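Local coordinates for protein motility-associated killing factor MakB (Vibrio cholerae serotype O1, PDB 6W1W) that is one component of a three-part cytotoxin and structurally resembles the alpha-pore-forming toxins, so that it probably contributes to a membrane pore, at residues 321-324 against 325-328; 327-330 against 331-335. All blocks are in the same frame, centred on the assembly; numbering follows the deposited sequence.

Contact 1 (321-324 against 325-328)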
loop_
_atom_site.group_PDB
_atom_site.type_symbol
_atom_site.label_atom_id
_atom_site.label_comp_id
_atom_site.label_asym_id
_atom_site.label_seq_id
_atom_site.Cartn_x
_atom_site.Cartn_y
_atom_site.Cartn_z
ATOM N N ALA A 321 -6.813 -2.798 29.871
ATOM C CA ALA A 321 -8.057 -2.576 29.141
ATOM C C ALA A 321 -7.822 -1.769 27.873
ATOM O O ALA A 321 -8.544 -1.945 26.883
ATOM C CB ALA A 321 -9.078 -1.873 30.034
ATOM N N SER A 322 -6.823 -0.884 27.883
ATOM C CA SER A 322 -6.469 -0.140 26.680
ATOM C C SER A 322 -5.720 -1.009 25.678
ATOM O O SER A 322 -5.859 -0.811 24.465
ATOM C CB SER A 322 -5.635 1.087 27.047
ATOM O OG SER A 322 -6.358 1.958 27.896
ATOM N N TRP A 323 -4.920 -1.965 26.158
ATOM C CA TRP A 323 -4.283 -2.907 25.244
ATOM C C TRP A 323 -5.305 -3.835 24.607
ATOM O O TRP A 323 -5.131 -4.248 23.454
ATOM C CB TRP A 323 -3.200 -3.715 25.965
ATOM C CG TRP A 323 -1.966 -2.911 26.183
ATOM C CD1 TRP A 323 -1.509 -2.403 27.364
ATOM C CD2 TRP A 323 -1.045 -2.480 25.176
ATOM N NE1 TRP A 323 -0.354 -1.692 27.155
ATOM C CE2 TRP A 323 -0.048 -1.724 25.819
ATOM C CE3 TRP A 323 -0.965 -2.665 23.794
ATOM C CZ2 TRP A 323 1.018 -1.158 25.127
ATOM C CZ3 TRP A 323 0.092 -2.100 23.110
ATOM C CH2 TRP A 323 1.069 -1.357 23.776
ATOM N N LYS A 324 -6.375 -4.165 25.334
ATOM C CA LYS A 324 -7.431 -4.985 24.751
ATOM C C LYS A 324 -8.115 -4.251 23.605
ATOM O O LYS A 324 -8.479 -4.867 22.596
ATOM C CB LYS A 324 -8.445 -5.383 25.825
ATOM C CG LYS A 324 -9.415 -6.477 25.393
ATOM C CD LYS A 324 -8.674 -7.732 24.952
ATOM C CE LYS A 324 -9.632 -8.871 24.629
ATOM N NZ LYS A 324 -10.574 -8.523 23.528
ATOM N N THR A 325 -8.282 -2.932 23.736
ATOM C CA THR A 325 -8.859 -2.144 22.651
ATOM C C THR A 325 -7.934 -2.126 21.438
ATOM O O THR A 325 -8.393 -2.236 20.295
ATOM C CB THR A 325 -9.154 -0.719 23.135
ATOM O OG1 THR A 325 -10.027 -0.759 24.275
ATOM C CG2 THR A 325 -9.817 0.095 22.036
ATOM N N ILE A 326 -6.623 -2.007 21.669
ATOM C CA ILE A 326 -5.675 -1.980 20.559
ATOM C C ILE A 326 -5.556 -3.360 19.925
ATOM O O ILE A 326 -5.476 -3.490 18.698
ATOM C CB ILE A 326 -4.309 -1.447 21.032
ATOM C CG1 ILE A 326 -4.457 -0.021 21.562
ATOM C CG2 ILE A 326 -3.291 -1.489 19.900
ATOM C CD1 ILE A 326 -3.156 0.639 21.914
ATOM N N SER A 327 -5.557 -4.414 20.745
ATOM C CA SER A 327 -5.490 -5.764 20.195
ATOM C C SER A 327 -6.729 -6.077 19.368
ATOM O O SER A 327 -6.645 -6.764 18.342
ATOM C CB SER A 327 -5.321 -6.789 21.318
ATOM O OG SER A 327 -5.103 -8.089 20.792
ATOM N N GLU A 328 -7.889 -5.570 19.791
ATOM C CA GLU A 328 -9.108 -5.786 19.019
ATOM C C GLU A 328 -9.104 -4.993 17.718
ATOM O O GLU A 328 -9.689 -5.437 16.723
ATOM C CB GLU A 328 -10.334 -5.433 19.862
ATOM C CG GLU A 328 -10.664 -6.463 20.935
ATOM C CD GLU A 328 -11.774 -6.007 21.868
ATOM O OE1 GLU A 328 -12.484 -5.036 21.531
ATOM O OE2 GLU A 328 -11.932 -6.620 22.946
#

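Contact 2 (327-330 against 331-335)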
loop_
_atom_site.group_PDB
_atom_site.type_symbol
_atom_site.label_atom_id
_atom_site.label_comp_id
_atom_site.label_asym_id
_atom_site.label_seq_id
_atom_site.Cartn_x
_atom_site.Cartn_y
_atom_site.Cartn_z
ATOM N N SER A 327 -5.557 -4.414 20.745
ATOM C CA SER A 327 -5.490 -5.764 20.195
ATOM C C SER A 327 -6.729 -6.077 19.368
ATOM O O SER A 327 -6.645 -6.764 18.342
ATOM C CB SER A 327 -5.321 -6.789 21.318
ATOM O OG SER A 327 -5.103 -8.089 20.792
ATOM N N GLU A 328 -7.889 -5.570 19.791
ATOM C CA GLU A 328 -9.108 -5.786 19.019
ATOM C C GLU A 328 -9.104 -4.993 17.718
ATOM O O GLU A 328 -9.689 -5.437 16.723
ATOM C CB GLU A 328 -10.334 -5.433 19.862
ATOM C CG GLU A 328 -10.664 -6.463 20.935
ATOM C CD GLU A 328 -11.774 -6.007 21.868
ATOM O OE1 GLU A 328 -12.484 -5.036 21.531
ATOM O OE2 GLU A 328 -11.932 -6.620 22.946
ATOM N N PHE A 329 -8.456 -3.824 17.701
ATOM C CA PHE A 329 -8.351 -3.068 16.456
ATOM C C PHE A 329 -7.452 -3.774 15.452
ATOM O O PHE A 329 -7.697 -3.710 14.241
ATOM C CB PHE A 329 -7.822 -1.660 16.724
ATOM C CG PHE A 329 -7.691 -0.818 15.486
ATOM C CD1 PHE A 329 -8.782 -0.128 14.985
ATOM C CD2 PHE A 329 -6.484 -0.717 14.818
ATOM C CE1 PHE A 329 -8.671 0.647 13.843
ATOM C CE2 PHE A 329 -6.369 0.056 13.672
ATOM C CZ PHE A 329 -7.464 0.739 13.187
ATOM N N VAL A 330 -6.405 -4.442 15.932
ATOM C CA VAL A 330 -5.492 -5.127 15.024
ATOM C C VAL A 330 -6.132 -6.402 14.477
ATOM O O VAL A 330 -5.867 -6.794 13.335
ATOM C CB VAL A 330 -4.153 -5.403 15.736
ATOM C CG1 VAL A 330 -3.217 -6.193 14.854
ATOM C CG2 VAL A 330 -3.489 -4.087 16.143
ATOM N N GLN A 331 -7.002 -7.050 15.256
ATOM C CA GLN A 331 -7.687 -8.243 14.768
ATOM C C GLN A 331 -8.650 -7.938 13.630
ATOM O O GLN A 331 -9.032 -8.854 12.892
ATOM C CB GLN A 331 -8.436 -8.923 15.912
ATOM C CG GLN A 331 -7.530 -9.579 16.935
ATOM C CD GLN A 331 -8.261 -9.952 18.211
ATOM O OE1 GLN A 331 -9.248 -9.319 18.587
ATOM N NE2 GLN A 331 -7.774 -10.982 18.886
ATOM N N LEU A 332 -9.048 -6.676 13.468
ATOM C CA LEU A 332 -9.965 -6.323 12.387
ATOM C C LEU A 332 -9.221 -6.096 11.076
ATOM O O LEU A 332 -9.653 -6.581 10.023
ATOM C CB LEU A 332 -10.784 -5.085 12.758
ATOM C CG LEU A 332 -11.689 -5.221 13.987
ATOM C CD1 LEU A 332 -12.402 -3.908 14.294
ATOM C CD2 LEU A 332 -12.691 -6.353 13.803
ATOM N N ILE A 333 -8.095 -5.376 11.117
ATOM C CA ILE A 333 -7.310 -5.157 9.903
ATOM C C ILE A 333 -6.571 -6.416 9.462
ATOM O O ILE A 333 -6.146 -6.505 8.304
ATOM C CB ILE A 333 -6.321 -3.991 10.092
ATOM C CG1 ILE A 333 -5.409 -4.251 11.290
ATOM C CG2 ILE A 333 -7.064 -2.671 10.270
ATOM C CD1 ILE A 333 -4.443 -3.124 11.567
ATOM N N SER A 334 -6.401 -7.394 10.354
ATOM C CA SER A 334 -5.769 -8.662 9.995
ATOM C C SER A 334 -6.666 -9.549 9.145
ATOM O O SER A 334 -6.156 -10.397 8.406
ATOM C CB SER A 334 -5.359 -9.433 11.251
ATOM O OG SER A 334 -6.491 -9.756 12.043
ATOM N N LEU A 335 -7.979 -9.384 9.241
ATOM C CA LEU A 335 -8.890 -10.215 8.470
ATOM C C LEU A 335 -8.665 -9.988 6.976
ATOM O O LEU A 335 -8.447 -8.848 6.547
ATOM C CB LEU A 335 -10.343 -9.902 8.834
ATOM C CG LEU A 335 -11.043 -10.807 9.854
ATOM C CD1 LEU A 335 -10.097 -11.226 10.967
ATOM C CD2 LEU A 335 -12.270 -10.111 10.431
#

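Contact 1 (321-324 against 325-328)
Lys324 and Glu328, one helical turn apart, form a salt bridge on the outer surface of helix 316-333. NZ of Lys324 is modelled 2.4 Å from OE2 of Glu328, a very short separation whose exact value is doubtful at 2.58 Å resolution. The lysine reaches the acid by bending: CG stands anti to the backbone N (chi1 -167°), and turns at chi2 and chi4 bring NZ over to the carboxylate, whose own chain is extended beyond CG.

Backbone i to i+4 hydrogen bonds continue through the segment. Ser327 N donates to Trp323 O at 2.7 Å, Ile326 N to Ser322 O at 3.1 Å and Glu328 N to Lys324 O at 3.0 Å. The bond from Thr325 N to Ala321 O is weak, but the same carbonyl also accepts OG1 of Thr325 at 3.2 Å, with the donor tilted 16° from the carbonyl plane. Ser322 OG is likewise hydrogen-bonded one turn back, to Ile318 O.

Apolar contact lies on the buried face, where CD1 of Ile326 comes obliquely to CE3 of Trp323 at 4.4 Å. The indole also meets Tyr83 edge-to-face, and its NE1 is hydrogen-bonded to Leu5 O, tying the helix to the N-terminal segment.

With Lys324 and Glu328 outside and Trp323 and Ile326 buried, this is an amphipathic alpha-helix of a helical bundle, with an i to i+4 salt bridge along its surface.

Contact 2 (327-330 against 331-335)
The last turns of helix 316-333, where the bundle helix gives way to the chain leading into strand 338-346, join Ser327 to Gln331 and Val330 to Ser334. The i to i+4 pattern is still present here: Gln331 N donates to Ser327 O at 3.1 Å, and Ser334 N to Val330 O at 3.1 Å. Between them, Leu332 N makes a weak hydrogen bond to Phe329 O, three residues back.

On the buried side, CD1 of Ile333 approaches CE2 of Phe329 obliquely at 4.3 Å. The isoleucine has CG1 between its backbone N and carbonyl carbon (chi1 57°), which sets that branch against Val330 O, 3.3 Å away. Phe329 continues into the bundle against Leu13 and Leu16 of helix 9-35 and also touches Leu186 of helix 183-187. Val330 packs on Ile77 of helix 69-90, and Ile333 bridges Ile77, Tyr20 and Leu186.

The outward side is mixed: Gln331 and Glu328 are polar, Leu332 is apolar. Gln331 extends beyond CG alongside the preceding turn, its OE1 4.0 Å from CG of Glu328. The amide and carboxylate planes are nearly parallel, 5° apart, but the groups do not stack: CD of Gln331 lies 6.4 Å from CD of Glu328, whose carboxylate is turned to Lys324. Leu332 rests CG on the carbonyl of Glu328 at 3.4 Å from its O atom.

Ser334 folds back on Gln331. Its hydroxyl, like CG1 of Ile333, occupies the position between backbone N and carbonyl carbon, and OG donates to Gln331 O at 2.8 Å from above the carbonyl plane, at a C=O...O angle of 98°.

In the fold
Contacts 1 and 2 are successive portions of helix 316-333, with centres 10 Å apart and Ser327 and Glu328 in common. Contact 1 lies farther from the middle of the elongated molecule, about 25 Å from the chain centre to its own centre, against about 17 Å for contact 2. Along both, one face of the helix packs between helices 9-35 and 69-90: Ile326 and Phe329 share Leu13, while Ser327 and Gln331 both touch Ile81. Trp323 adds helix 276-302 at the end of contact 1, so the pair leads from the helical bundle toward the sheet.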